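Local coordinates for protein siderophore enterobactin esterase (PDB 6GUO) that hydrolyses the ester bonds of the bacterial siderophore enterobactin, releasing iron inside the fungal cell, but does not cleave triacetylfusarinine C, at residues R102-T107 and A131-T136; A160-S165 and V184-S189; V55-G60 and V86-Y91. All coordinates share one frame; numbering follows the deposited sequence. Where two conformers were deposited one is given.

Contacts 2 and 3 are pairs of parallel strands in the central sheet of the alpha/beta-hydrolase fold, wholly buried and joined edge to edge, since strands 52-58 and 156-164 are neighbours in that sheet. Contact 1 packs helix 102-106 on the start of helix 131-150 and is also largely buried but reaches the surface at Glu133. Backbone bonds and apolar side chains carry contacts 2 and 3, whereas contact 1 relies more on polar side chains. Arg102 ties the three together: its NE forms a salt bridge with Asp59 of contact 3, and NH1 probably bonds Ser165 of contact 2. Phe134 of contact 1 packs on Val58 and Ile89 of contact 3.

Contact 1. Residues R102-T107 and A131-T136; sequences RSYDLT and ADEFLT
Ala131 meets the end of segment 102-107 through its backbone: its N donates to Thr107 O at 3.0 Å, from above the carbonyl plane. This N-H belongs to the first turn of helix 131-150, which Thr107 therefore satisfies from outside. Thr107 is itself held by its OG1, which donates to Ser103 O at 2.6 Å. Ala131 CA also lies 3.2 Å from Asp105 O in a CA-H...O contact. Further along, Glu133 extends beyond CG to the edge of the Tyr104 ring, where Tyr104 OH donates to Glu133 OE1 at 2.8 Å. The hydroxyl arrives 43° out of the carboxylate plane. Lys26 holds the same OE1 by a salt bridge, and Glu133 lies on the exposed side of the contact. The next residue, Phe134, is buried and has CG anti to its backbone N (chi1 -166°), which brings one ring face against Asp105. Asp105 CB sits over that face, 4.0 Å from the centroid of Phe134, in a CH-pi contact. The Asp105 carboxylate is stacked on the same ring, its plane turned only 18° from it, while OD1 and OD2 are bonded to the hydroxyls of Tyr91 and Tyr31. Leu106 lies alongside the ring, with its CD2 3.9 Å from Phe134 CE2. The chemistry thus changes with depth: a phenol and a lysine share a carboxylate oxygen at the outer side, whereas inside, two tyrosine hydroxyls satisfy a buried acid that lies on an aromatic face, and their bonds would be expected to favour its charged form.

Contact 2. Residues A160-S165 and V184-S189; sequences ALFGHS and VYLAAS
Phe162 and Leu186 meet at about a right angle on the tightly packed face of two parallel strands, with Phe162 CD1 3.5 Å from Leu186 CB. Because Phe162 CG is anti to the backbone N (chi1 178°), the ring runs on toward the next residue of that face, and its CZ comes within 3.6 Å of Ala188 CB. Ala160 and Val184 continue this face, which helix 288-301 covers. The other face is looser between the strands: Leu161 CD2 stays 4.4 Å from Tyr185 CD1, and Gly163 has no side chain to set against Ala187. Helix 166-177 packs there instead, through Phe170 on Leu161 and Leu172 on Ala187. Five backbone bonds join the strands, from Leu161 N to Val184 O at one end to Ser165 N to Ala188 O at the other, both 2.9 Å long. At this last end the His164 ring lies beside Ser189, whose OG is bonded to Glu228. Ser165 has a positive phi (62°) with psi -120°, a strained conformation consistent with a GxSxG nucleophile elbow between strand and helix. The bond from Ser165 N to Ala188 O ties this probable elbow directly to the neighbouring strand.

Contact 3. Residues V55-G60 and V86-Y91; sequences VYLVDG and VIAIGY
Ile89 O is gripped by two donors: Gly60 N, 3.0 Å away and well above the carbonyl plane, and a water at 2.9 Å. The same water accepts from Asp59 N and donates to Tyr91 OH in a longer bond of 3.3 Å, so it bridges the two segments where direct strand pairing ends. Before this point the pairing is regular, with Ile89 N donating to Leu57 O at 2.8 Å. On one face the Tyr56 ring, its CG anti to the carbonyl carbon (chi1 -70°), lies alongside Ile87, whose CD1 sits over the ring face, 3.8 Å from the centroid of Tyr56, in a CH-pi contact; Ile89 CD1 comes to the ring edge. On the other face Leu57 leans across to Val86, CD1 to CG1 of the valine at 3.6 Å, while Val55 and Val86 lie side by side. Ala88 CB packs at 3.6 Å against Gly60 CA, a close approach made where the chain turns from the strand toward helix 60-77. That helix, through Phe64, Ala67 and Leu71, covers the face of Leu57 and Val86, whereas helix 131-150 covers that of Tyr56 and Ile87. Strand 52-58, helix 60-77 and strand 83-90 thus form a beta-alpha-beta crossover, a building unit of the alpha/beta-hydrolase fold.

Contact 1. Residues R102-T107 and A131-T136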
ATOM      1  N   ARG A 102     -21.502   3.449  -2.114  1.00 19.89           N
ATOM      2  CA  ARG A 102     -20.843   3.829  -0.863  1.00 20.53           C
ATOM      3  C   ARG A 102     -21.486   5.021  -0.140  1.00 20.59           C
ATOM      4  O   ARG A 102     -21.456   5.070   1.086  1.00 21.30           O
ATOM      5  CB  ARG A 102     -19.353   4.112  -1.110  1.00 19.13           C
ATOM      6  CG  ARG A 102     -19.074   5.403  -1.866  1.00 20.00           C
ATOM      7  CD  ARG A 102     -17.634   5.463  -2.345  1.00 20.68           C
ATOM      8  NE  ARG A 102     -16.700   5.523  -1.220  1.00 21.52           N
ATOM      9  CZ  ARG A 102     -16.359   6.628  -0.549  1.00 22.22           C
ATOM     10  NH1 ARG A 102     -15.490   6.539   0.456  1.00 22.78           N
ATOM     11  NH2 ARG A 102     -16.871   7.821  -0.855  1.00 23.02           N
ATOM     12  N   SER A 103     -22.052   5.969  -0.892  1.00 21.69           N
ATOM     13  CA  SER A 103     -22.642   7.174  -0.297  0.50 22.77           C
ATOM     14  C   SER A 103     -23.808   6.834   0.626  1.00 22.79           C
ATOM     15  O   SER A 103     -23.947   7.430   1.691  1.00 22.90           O
ATOM     16  CB  SER A 103     -23.086   8.173  -1.372  0.50 23.38           C
ATOM     17  OG  SER A 103     -24.193   7.699  -2.115  0.50 22.76           O
ATOM     18  N   TYR A 104     -24.634   5.872   0.220  1.00 21.92           N
ATOM     19  CA  TYR A 104     -25.740   5.402   1.062  1.00 22.43           C
ATOM     20  C   TYR A 104     -25.217   4.569   2.239  1.00 22.36           C
ATOM     21  O   TYR A 104     -25.580   4.818   3.391  1.00 21.41           O
ATOM     22  CB  TYR A 104     -26.751   4.590   0.248  1.00 24.05           C
ATOM     23  CG  TYR A 104     -27.891   4.070   1.090  1.00 26.02           C
ATOM     24  CD1 TYR A 104     -28.839   4.941   1.620  1.00 28.41           C
ATOM     25  CD2 TYR A 104     -28.007   2.712   1.382  1.00 27.64           C
ATOM     26  CE1 TYR A 104     -29.882   4.475   2.407  1.00 30.87           C
ATOM     27  CE2 TYR A 104     -29.046   2.234   2.170  1.00 30.26           C
ATOM     28  CZ  TYR A 104     -29.982   3.118   2.679  1.00 32.10           C
ATOM     29  OH  TYR A 104     -31.017   2.649   3.459  1.00 32.63           O
ATOM     30  N   ASP A 105     -24.359   3.594   1.941  1.00 20.76           N
ATOM     31  CA  ASP A 105     -23.869   2.661   2.955  1.00 22.26           C
ATOM     32  C   ASP A 105     -23.067   3.307   4.083  1.00 19.86           C
ATOM     33  O   ASP A 105     -23.121   2.827   5.214  1.00 19.93           O
ATOM     34  CB  ASP A 105     -23.025   1.538   2.331  1.00 22.50           C
ATOM     35  CG  ASP A 105     -23.862   0.490   1.623  1.00 23.73           C
ATOM     36  OD1 ASP A 105     -23.375  -0.051   0.616  1.00 27.44           O
ATOM     37  OD2 ASP A 105     -24.989   0.191   2.060  1.00 24.70           O
ATOM     38  N   LEU A 106     -22.340   4.380   3.780  1.00 17.98           N
ATOM     39  CA  LEU A 106     -21.360   4.944   4.710  1.00 16.96           C
ATOM     40  C   LEU A 106     -21.793   6.212   5.451  1.00 18.20           C
ATOM     41  O   LEU A 106     -21.104   6.628   6.381  1.00 20.18           O
ATOM     42  CB  LEU A 106     -20.040   5.197   3.961  1.00 15.59           C
ATOM     43  CG  LEU A 106     -19.422   3.953   3.310  1.00 15.56           C
ATOM     44  CD1 LEU A 106     -18.173   4.323   2.520  1.00 15.00           C
ATOM     45  CD2 LEU A 106     -19.096   2.884   4.343  1.00 16.36           C
ATOM     46  N   THR A 107     -22.915   6.821   5.069  1.00 19.89           N
ATOM     47  CA  THR A 107     -23.388   8.039   5.731  1.00 20.50           C
ATOM     48  C   THR A 107     -24.500   7.725   6.732  1.00 22.24           C
ATOM     49  O   THR A 107     -25.411   6.952   6.418  1.00 21.94           O
ATOM     50  CB  THR A 107     -23.895   9.076   4.724  1.00 19.57           C
ATOM     51  OG1 THR A 107     -24.883   8.485   3.873  1.00 20.01           O
ATOM     52  CG2 THR A 107     -22.734   9.606   3.881  1.00 17.75           C
ATOM     53  N   ALA A 131     -25.975   4.027   6.997  1.00 20.39           N
ATOM     54  CA  ALA A 131     -24.845   3.539   7.812  1.00 20.66           C
ATOM     55  C   ALA A 131     -25.243   2.602   8.943  1.00 21.33           C
ATOM     56  O   ALA A 131     -24.523   1.643   9.224  1.00 20.19           O
ATOM     57  CB  ALA A 131     -24.023   4.691   8.357  1.00 20.93           C
ATOM     58  N   ASP A 132     -26.377   2.866   9.589  1.00 22.38           N
ATOM     59  CA  ASP A 132     -26.856   1.970  10.648  1.00 23.77           C
ATOM     60  C   ASP A 132     -27.219   0.593  10.098  1.00 23.11           C
ATOM     61  O   ASP A 132     -26.911  -0.419  10.728  1.00 21.80           O
ATOM     62  CB  ASP A 132     -28.028   2.588  11.416  1.00 26.02           C
ATOM     63  CG  ASP A 132     -27.605   3.776  12.266  1.00 29.12           C
ATOM     64  OD1 ASP A 132     -26.433   3.834  12.692  1.00 30.56           O
ATOM     65  OD2 ASP A 132     -28.450   4.657  12.516  1.00 32.67           O
ATOM     66  N   GLU A 133     -27.849   0.562   8.923  1.00 22.98           N
ATOM     67  CA  GLU A 133     -28.159  -0.695   8.228  1.00 23.90           C
ATOM     68  C   GLU A 133     -26.885  -1.458   7.857  1.00 21.34           C
ATOM     69  O   GLU A 133     -26.797  -2.671   8.047  1.00 19.90           O
ATOM     70  CB  GLU A 133     -28.985  -0.433   6.964  1.00 27.17           C
ATOM     71  CG  GLU A 133     -30.395   0.076   7.231  1.00 31.87           C
ATOM     72  CD  GLU A 133     -31.135   0.502   5.971  1.00 37.33           C
ATOM     73  OE1 GLU A 133     -30.661   0.217   4.849  1.00 38.68           O
ATOM     74  OE2 GLU A 133     -32.205   1.129   6.109  1.00 41.34           O
ATOM     75  N   PHE A 134     -25.901  -0.731   7.335  1.00 19.93           N
ATOM     76  CA  PHE A 134     -24.628  -1.320   6.921  1.00 19.40           C
ATOM     77  C   PHE A 134     -23.818  -1.855   8.107  1.00 19.22           C
ATOM     78  O   PHE A 134     -23.228  -2.929   8.049  1.00 17.86           O
ATOM     79  CB  PHE A 134     -23.809  -0.282   6.139  1.00 19.45           C
ATOM     80  CG  PHE A 134     -22.649  -0.859   5.375  1.00 19.81           C
ATOM     81  CD1 PHE A 134     -22.796  -2.014   4.606  1.00 21.16           C
ATOM     82  CD2 PHE A 134     -21.410  -0.225   5.394  1.00 19.66           C
ATOM     83  CE1 PHE A 134     -21.731  -2.537   3.896  1.00 21.05           C
ATOM     84  CE2 PHE A 134     -20.342  -0.744   4.679  1.00 21.80           C
ATOM     85  CZ  PHE A 134     -20.499  -1.901   3.931  1.00 21.53           C
ATOM     86  N   LEU A 135     -23.810  -1.105   9.179  1.00 19.78           N
ATOM     87  CA  LEU A 135     -23.121  -1.498  10.400  1.00 22.04           C
ATOM     88  C   LEU A 135     -23.754  -2.750  11.023  1.00 20.90           C
ATOM     89  O   LEU A 135     -23.050  -3.642  11.499  1.00 20.51           O
ATOM     90  CB  LEU A 135     -23.142  -0.327  11.376  1.00 25.27           C
ATOM     91  CG  LEU A 135     -22.338  -0.385  12.672  1.00 28.18           C
ATOM     92  CD1 LEU A 135     -21.000  -1.090  12.497  1.00 28.94           C
ATOM     93  CD2 LEU A 135     -22.113   1.036  13.166  1.00 29.14           C
ATOM     94  N   THR A 136     -25.086  -2.809  10.997  1.00 20.78           N
ATOM     95  CA  THR A 136     -25.829  -4.004  11.405  1.00 21.17           C
ATOM     96  C   THR A 136     -25.452  -5.202  10.526  1.00 20.31           C
ATOM     97  O   THR A 136     -25.214  -6.300  11.031  1.00 20.95           O
ATOM     98  CB  THR A 136     -27.349  -3.745  11.345  1.00 22.58           C
ATOM     99  OG1 THR A 136     -27.673  -2.655  12.215  1.00 23.95           O
ATOM    100  CG2 THR A 136     -28.145  -4.960  11.766  1.00 24.31           C
TER

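Contact 2. Residues A160-S165 and V184-S189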
ATOM      1  N   ALA A 160     -10.698  -4.689  14.219  1.00 15.91           N
ATOM      2  CA  ALA A 160     -10.529  -3.308  13.798  1.00 15.01           C
ATOM      3  C   ALA A 160     -11.424  -2.986  12.612  1.00 14.01           C
ATOM      4  O   ALA A 160     -11.728  -3.865  11.801  1.00 14.24           O
ATOM      5  CB  ALA A 160      -9.079  -3.042  13.439  1.00 15.35           C
ATOM      6  N   LEU A 161     -11.832  -1.723  12.534  1.00 13.38           N
ATOM      7  CA  LEU A 161     -12.554  -1.173  11.390  1.00 14.41           C
ATOM      8  C   LEU A 161     -11.725  -0.044  10.789  1.00 14.48           C
ATOM      9  O   LEU A 161     -11.391   0.919  11.488  1.00 14.54           O
ATOM     10  CB  LEU A 161     -13.911  -0.622  11.828  1.00 15.49           C
ATOM     11  CG  LEU A 161     -14.779   0.062  10.755  1.00 16.49           C
ATOM     12  CD1 LEU A 161     -15.170  -0.902   9.641  1.00 16.34           C
ATOM     13  CD2 LEU A 161     -16.011   0.672  11.403  1.00 17.33           C
ATOM     14  N   PHE A 162     -11.431  -0.151   9.491  1.00 14.08           N
ATOM     15  CA  PHE A 162     -10.780   0.920   8.741  1.00 13.90           C
ATOM     16  C   PHE A 162     -11.705   1.436   7.655  1.00 13.67           C
ATOM     17  O   PHE A 162     -12.320   0.655   6.940  1.00 13.95           O
ATOM     18  CB  PHE A 162      -9.483   0.431   8.096  1.00 14.23           C
ATOM     19  CG  PHE A 162      -8.783   1.480   7.268  1.00 14.16           C
ATOM     20  CD1 PHE A 162      -7.713   2.194   7.783  1.00 14.71           C
ATOM     21  CD2 PHE A 162      -9.201   1.760   5.965  1.00 13.94           C
ATOM     22  CE1 PHE A 162      -7.068   3.158   7.024  1.00 14.66           C
ATOM     23  CE2 PHE A 162      -8.562   2.727   5.205  1.00 13.70           C
ATOM     24  CZ  PHE A 162      -7.496   3.426   5.738  1.00 13.54           C
ATOM     25  N   GLY A 163     -11.756   2.756   7.525  1.00 14.37           N
ATOM     26  CA  GLY A 163     -12.404   3.417   6.401  1.00 14.49           C
ATOM     27  C   GLY A 163     -11.718   4.734   6.070  1.00 15.22           C
ATOM     28  O   GLY A 163     -11.141   5.375   6.950  1.00 15.37           O
ATOM     29  N   HIS A 164     -11.773   5.111   4.791  1.00 15.40           N
ATOM     30  CA  HIS A 164     -11.233   6.371   4.285  1.00 16.11           C
ATOM     31  C   HIS A 164     -12.357   7.237   3.710  1.00 16.09           C
ATOM     32  O   HIS A 164     -13.273   6.715   3.076  1.00 16.62           O
ATOM     33  CB  HIS A 164     -10.177   6.108   3.209  1.00 16.49           C
ATOM     34  CG  HIS A 164      -9.670   7.349   2.537  1.00 16.87           C
ATOM     35  ND1 HIS A 164     -10.230   7.852   1.384  1.00 17.63           N
ATOM     36  CD2 HIS A 164      -8.644   8.176   2.848  1.00 16.95           C
ATOM     37  CE1 HIS A 164      -9.575   8.941   1.020  1.00 17.21           C
ATOM     38  NE2 HIS A 164      -8.610   9.157   1.891  1.00 17.27           N
ATOM     39  N   SER A 165     -12.264   8.552   3.942  1.00 15.88           N
ATOM     40  CA  SER A 165     -13.239   9.539   3.447  0.60 16.05           C
ATOM     41  C   SER A 165     -14.634   9.255   4.039  1.00 15.96           C
ATOM     42  O   SER A 165     -14.769   9.276   5.264  1.00 15.39           O
ATOM     43  CB  SER A 165     -13.196   9.681   1.908  0.60 17.30           C
ATOM     44  OG  SER A 165     -13.648   8.540   1.208  0.60 15.76           O
ATOM     45  N   VAL A 184     -10.794  -1.389  17.741  1.00 16.08           N
ATOM     46  CA  VAL A 184      -9.965  -0.343  17.152  1.00 15.61           C
ATOM     47  C   VAL A 184     -10.677   0.256  15.942  1.00 15.36           C
ATOM     48  O   VAL A 184     -11.212  -0.474  15.113  1.00 16.01           O
ATOM     49  CB  VAL A 184      -8.606  -0.915  16.710  1.00 15.68           C
ATOM     50  CG1 VAL A 184      -7.707   0.180  16.144  1.00 15.84           C
ATOM     51  CG2 VAL A 184      -7.923  -1.610  17.881  1.00 15.27           C
ATOM     52  N   TYR A 185     -10.675   1.584  15.864  1.00 14.93           N
ATOM     53  CA  TYR A 185     -11.262   2.321  14.748  1.00 15.07           C
ATOM     54  C   TYR A 185     -10.159   3.111  14.075  1.00 15.53           C
ATOM     55  O   TYR A 185      -9.401   3.821  14.731  1.00 16.26           O
ATOM     56  CB  TYR A 185     -12.360   3.256  15.237  1.00 15.52           C
ATOM     57  CG  TYR A 185     -13.463   2.518  15.952  1.00 15.54           C
ATOM     58  CD1 TYR A 185     -14.641   2.182  15.297  1.00 15.52           C
ATOM     59  CD2 TYR A 185     -13.318   2.135  17.287  1.00 15.61           C
ATOM     60  CE1 TYR A 185     -15.650   1.493  15.951  1.00 15.94           C
ATOM     61  CE2 TYR A 185     -14.321   1.447  17.947  1.00 16.06           C
ATOM     62  CZ  TYR A 185     -15.484   1.129  17.271  1.00 16.06           C
ATOM     63  OH  TYR A 185     -16.477   0.441  17.923  1.00 17.78           O
ATOM     64  N   LEU A 186     -10.072   2.963  12.763  1.00 15.36           N
ATOM     65  CA  LEU A 186      -9.059   3.625  11.964  1.00 15.40           C
ATOM     66  C   LEU A 186      -9.824   4.487  10.972  1.00 15.20           C
ATOM     67  O   LEU A 186     -10.369   3.987   9.989  1.00 15.39           O
ATOM     68  CB  LEU A 186      -8.177   2.583  11.274  1.00 15.92           C
ATOM     69  CG  LEU A 186      -7.529   1.549  12.201  1.00 16.45           C
ATOM     70  CD1 LEU A 186      -6.927   0.420  11.385  1.00 17.16           C
ATOM     71  CD2 LEU A 186      -6.468   2.190  13.085  1.00 16.74           C
ATOM     72  N   ALA A 187      -9.908   5.778  11.283  1.00 14.94           N
ATOM     73  CA  ALA A 187     -10.658   6.743  10.489  1.00 15.63           C
ATOM     74  C   ALA A 187      -9.672   7.609   9.709  1.00 15.59           C
ATOM     75  O   ALA A 187      -9.097   8.554  10.251  1.00 17.52           O
ATOM     76  CB  ALA A 187     -11.527   7.600  11.394  1.00 16.07           C
ATOM     77  N   ALA A 188      -9.492   7.275   8.437  1.00 14.84           N
ATOM     78  CA  ALA A 188      -8.531   7.947   7.563  1.00 14.74           C
ATOM     79  C   ALA A 188      -9.234   9.020   6.736  1.00 15.18           C
ATOM     80  O   ALA A 188     -10.225   8.740   6.062  1.00 14.88           O
ATOM     81  CB  ALA A 188      -7.856   6.926   6.666  1.00 14.56           C
ATOM     82  N   SER A 189      -8.734  10.254   6.812  1.00 15.61           N
ATOM     83  CA  SER A 189      -9.335  11.404   6.131  1.00 15.36           C
ATOM     84  C   SER A 189     -10.859  11.427   6.269  1.00 15.00           C
ATOM     85  O   SER A 189     -11.560  11.532   5.279  1.00 15.43           O
ATOM     86  CB  SER A 189      -8.945  11.384   4.650  1.00 14.90           C
ATOM     87  OG  SER A 189      -7.540  11.275   4.515  1.00 15.81           O
TER

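Contact 3. Residues V55-G60 and V86-Y91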
ATOM      1  N   VAL A  55      -9.192  -7.365  10.689  1.00 14.16           N
ATOM      2  CA  VAL A  55      -9.424  -5.993  10.267  1.00 14.20           C
ATOM      3  C   VAL A  55     -10.510  -6.003   9.201  1.00 13.78           C
ATOM      4  O   VAL A  55     -10.441  -6.767   8.232  1.00 14.66           O
ATOM      5  CB  VAL A  55      -8.135  -5.272   9.796  1.00 15.10           C
ATOM      6  CG1 VAL A  55      -7.475  -5.957   8.607  1.00 16.21           C
ATOM      7  CG2 VAL A  55      -8.428  -3.809   9.497  1.00 15.36           C
ATOM      8  N   TYR A  56     -11.526  -5.173   9.432  1.00 13.66           N
ATOM      9  CA  TYR A  56     -12.662  -5.009   8.537  1.00 14.02           C
ATOM     10  C   TYR A  56     -12.485  -3.702   7.776  1.00 14.12           C
ATOM     11  O   TYR A  56     -12.203  -2.665   8.379  1.00 14.88           O
ATOM     12  CB  TYR A  56     -13.975  -5.029   9.336  1.00 14.73           C
ATOM     13  CG  TYR A  56     -14.282  -6.405   9.883  1.00 16.07           C
ATOM     14  CD1 TYR A  56     -15.179  -7.249   9.234  1.00 16.55           C
ATOM     15  CD2 TYR A  56     -13.644  -6.882  11.029  1.00 16.67           C
ATOM     16  CE1 TYR A  56     -15.443  -8.525   9.712  1.00 17.66           C
ATOM     17  CE2 TYR A  56     -13.901  -8.158  11.515  1.00 17.87           C
ATOM     18  CZ  TYR A  56     -14.806  -8.971  10.856  1.00 18.39           C
ATOM     19  OH  TYR A  56     -15.061 -10.236  11.328  1.00 19.79           O
ATOM     20  N   LEU A  57     -12.638  -3.759   6.455  1.00 14.29           N
ATOM     21  CA  LEU A  57     -12.414  -2.612   5.584  1.00 14.79           C
ATOM     22  C   LEU A  57     -13.689  -2.267   4.823  1.00 14.13           C
ATOM     23  O   LEU A  57     -14.261  -3.134   4.178  1.00 14.58           O
ATOM     24  CB  LEU A  57     -11.316  -2.929   4.568  1.00 16.34           C
ATOM     25  CG  LEU A  57     -10.019  -3.586   5.045  1.00 18.09           C
ATOM     26  CD1 LEU A  57      -9.186  -4.005   3.841  1.00 19.41           C
ATOM     27  CD2 LEU A  57      -9.235  -2.640   5.926  1.00 19.60           C
ATOM     28  N   VAL A  58     -14.119  -1.008   4.893  1.00 14.23           N
ATOM     29  CA  VAL A  58     -15.182  -0.514   3.994  1.00 15.70           C
ATOM     30  C   VAL A  58     -14.515   0.116   2.770  1.00 16.35           C
ATOM     31  O   VAL A  58     -13.319   0.371   2.797  1.00 17.19           O
ATOM     32  CB  VAL A  58     -16.189   0.412   4.702  1.00 16.90           C
ATOM     33  CG1 VAL A  58     -16.902  -0.365   5.801  1.00 17.87           C
ATOM     34  CG2 VAL A  58     -15.539   1.678   5.253  1.00 17.74           C
ATOM     35  N   ASP A  59     -15.271   0.336   1.693  1.00 18.53           N
ATOM     36  CA  ASP A  59     -14.690   0.501   0.334  1.00 19.10           C
ATOM     37  C   ASP A  59     -13.757  -0.671   0.036  1.00 17.90           C
ATOM     38  O   ASP A  59     -12.614  -0.492  -0.417  1.00 19.00           O
ATOM     39  CB  ASP A  59     -13.926   1.821   0.161  1.00 20.17           C
ATOM     40  CG  ASP A  59     -14.814   3.034   0.240  1.00 21.67           C
ATOM     41  OD1 ASP A  59     -15.908   3.031  -0.371  1.00 23.90           O
ATOM     42  OD2 ASP A  59     -14.402   4.021   0.881  1.00 23.80           O
ATOM     43  N   GLY A  60     -14.252  -1.869   0.317  1.00 17.48           N
ATOM     44  CA  GLY A  60     -13.441  -3.085   0.300  1.00 17.05           C
ATOM     45  C   GLY A  60     -12.630  -3.327  -0.959  1.00 16.41           C
ATOM     46  O   GLY A  60     -11.467  -3.739  -0.881  1.00 17.10           O
ATOM     47  N   VAL A  86      -8.104 -10.393   6.967  1.00 12.88           N
ATOM     48  CA  VAL A  86      -8.644  -9.180   6.354  1.00 12.63           C
ATOM     49  C   VAL A  86     -10.015  -9.518   5.794  1.00 13.20           C
ATOM     50  O   VAL A  86     -10.167 -10.514   5.086  1.00 13.68           O
ATOM     51  CB  VAL A  86      -7.750  -8.658   5.211  1.00 12.69           C
ATOM     52  CG1 VAL A  86      -8.342  -7.404   4.576  1.00 13.15           C
ATOM     53  CG2 VAL A  86      -6.346  -8.378   5.722  1.00 12.79           C
ATOM     54  N   ILE A  87     -10.993  -8.684   6.133  1.00 13.00           N
ATOM     55  CA  ILE A  87     -12.355  -8.797   5.627  1.00 12.91           C
ATOM     56  C   ILE A  87     -12.722  -7.467   4.979  1.00 13.20           C
ATOM     57  O   ILE A  87     -12.919  -6.461   5.662  1.00 13.71           O
ATOM     58  CB  ILE A  87     -13.352  -9.156   6.746  1.00 13.21           C
ATOM     59  CG1 ILE A  87     -12.881 -10.406   7.507  1.00 13.97           C
ATOM     60  CG2 ILE A  87     -14.743  -9.368   6.146  1.00 12.97           C
ATOM     61  CD1 ILE A  87     -12.057 -10.136   8.749  1.00 14.45           C
ATOM     62  N   ALA A  88     -12.790  -7.465   3.650  1.00 13.37           N
ATOM     63  CA  ALA A  88     -13.093  -6.269   2.887  1.00 13.73           C
ATOM     64  C   ALA A  88     -14.541  -6.343   2.444  1.00 14.65           C
ATOM     65  O   ALA A  88     -14.928  -7.304   1.796  1.00 16.39           O
ATOM     66  CB  ALA A  88     -12.174  -6.177   1.685  1.00 13.83           C
ATOM     67  N   ILE A  89     -15.336  -5.344   2.818  1.00 15.13           N
ATOM     68  CA  ILE A  89     -16.752  -5.298   2.452  1.00 15.81           C
ATOM     69  C   ILE A  89     -16.914  -4.274   1.339  1.00 16.38           C
ATOM     70  O   ILE A  89     -16.734  -3.062   1.546  1.00 16.60           O
ATOM     71  CB  ILE A  89     -17.674  -4.972   3.641  1.00 16.24           C
ATOM     72  CG1 ILE A  89     -17.401  -5.926   4.816  1.00 18.19           C
ATOM     73  CG2 ILE A  89     -19.141  -5.089   3.224  1.00 16.57           C
ATOM     74  CD1 ILE A  89     -16.496  -5.357   5.877  1.00 19.18           C
ATOM     75  N   GLY A  90     -17.242  -4.783   0.157  1.00 16.19           N
ATOM     76  CA  GLY A  90     -17.341  -3.980  -1.044  1.00 16.54           C
ATOM     77  C   GLY A  90     -18.503  -4.408  -1.911  1.00 16.97           C
ATOM     78  O   GLY A  90     -19.535  -4.865  -1.408  1.00 17.30           O
ATOM     79  N   TYR A  91     -18.311  -4.282  -3.221  1.00 18.65           N
ATOM     80  CA  TYR A  91     -19.393  -4.339  -4.200  1.00 20.06           C
ATOM     81  C   TYR A  91     -18.949  -5.118  -5.440  1.00 20.75           C
ATOM     82  O   TYR A  91     -17.748  -5.205  -5.715  1.00 20.15           O
ATOM     83  CB  TYR A  91     -19.782  -2.907  -4.583  1.00 20.47           C
ATOM     84  CG  TYR A  91     -20.066  -2.043  -3.381  1.00 20.84           C
ATOM     85  CD1 TYR A  91     -21.281  -2.136  -2.715  1.00 21.63           C
ATOM     86  CD2 TYR A  91     -19.102  -1.172  -2.874  1.00 21.90           C
ATOM     87  CE1 TYR A  91     -21.546  -1.366  -1.600  1.00 23.76           C
ATOM     88  CE2 TYR A  91     -19.359  -0.387  -1.756  1.00 23.58           C
ATOM     89  CZ  TYR A  91     -20.583  -0.491  -1.118  1.00 24.38           C
ATOM     90  OH  TYR A  91     -20.846   0.274  -0.006  1.00 26.08           O
TER
HETATM   91  O   HOH W   1     -18.095  -0.533   1.602  1.00 23.45           O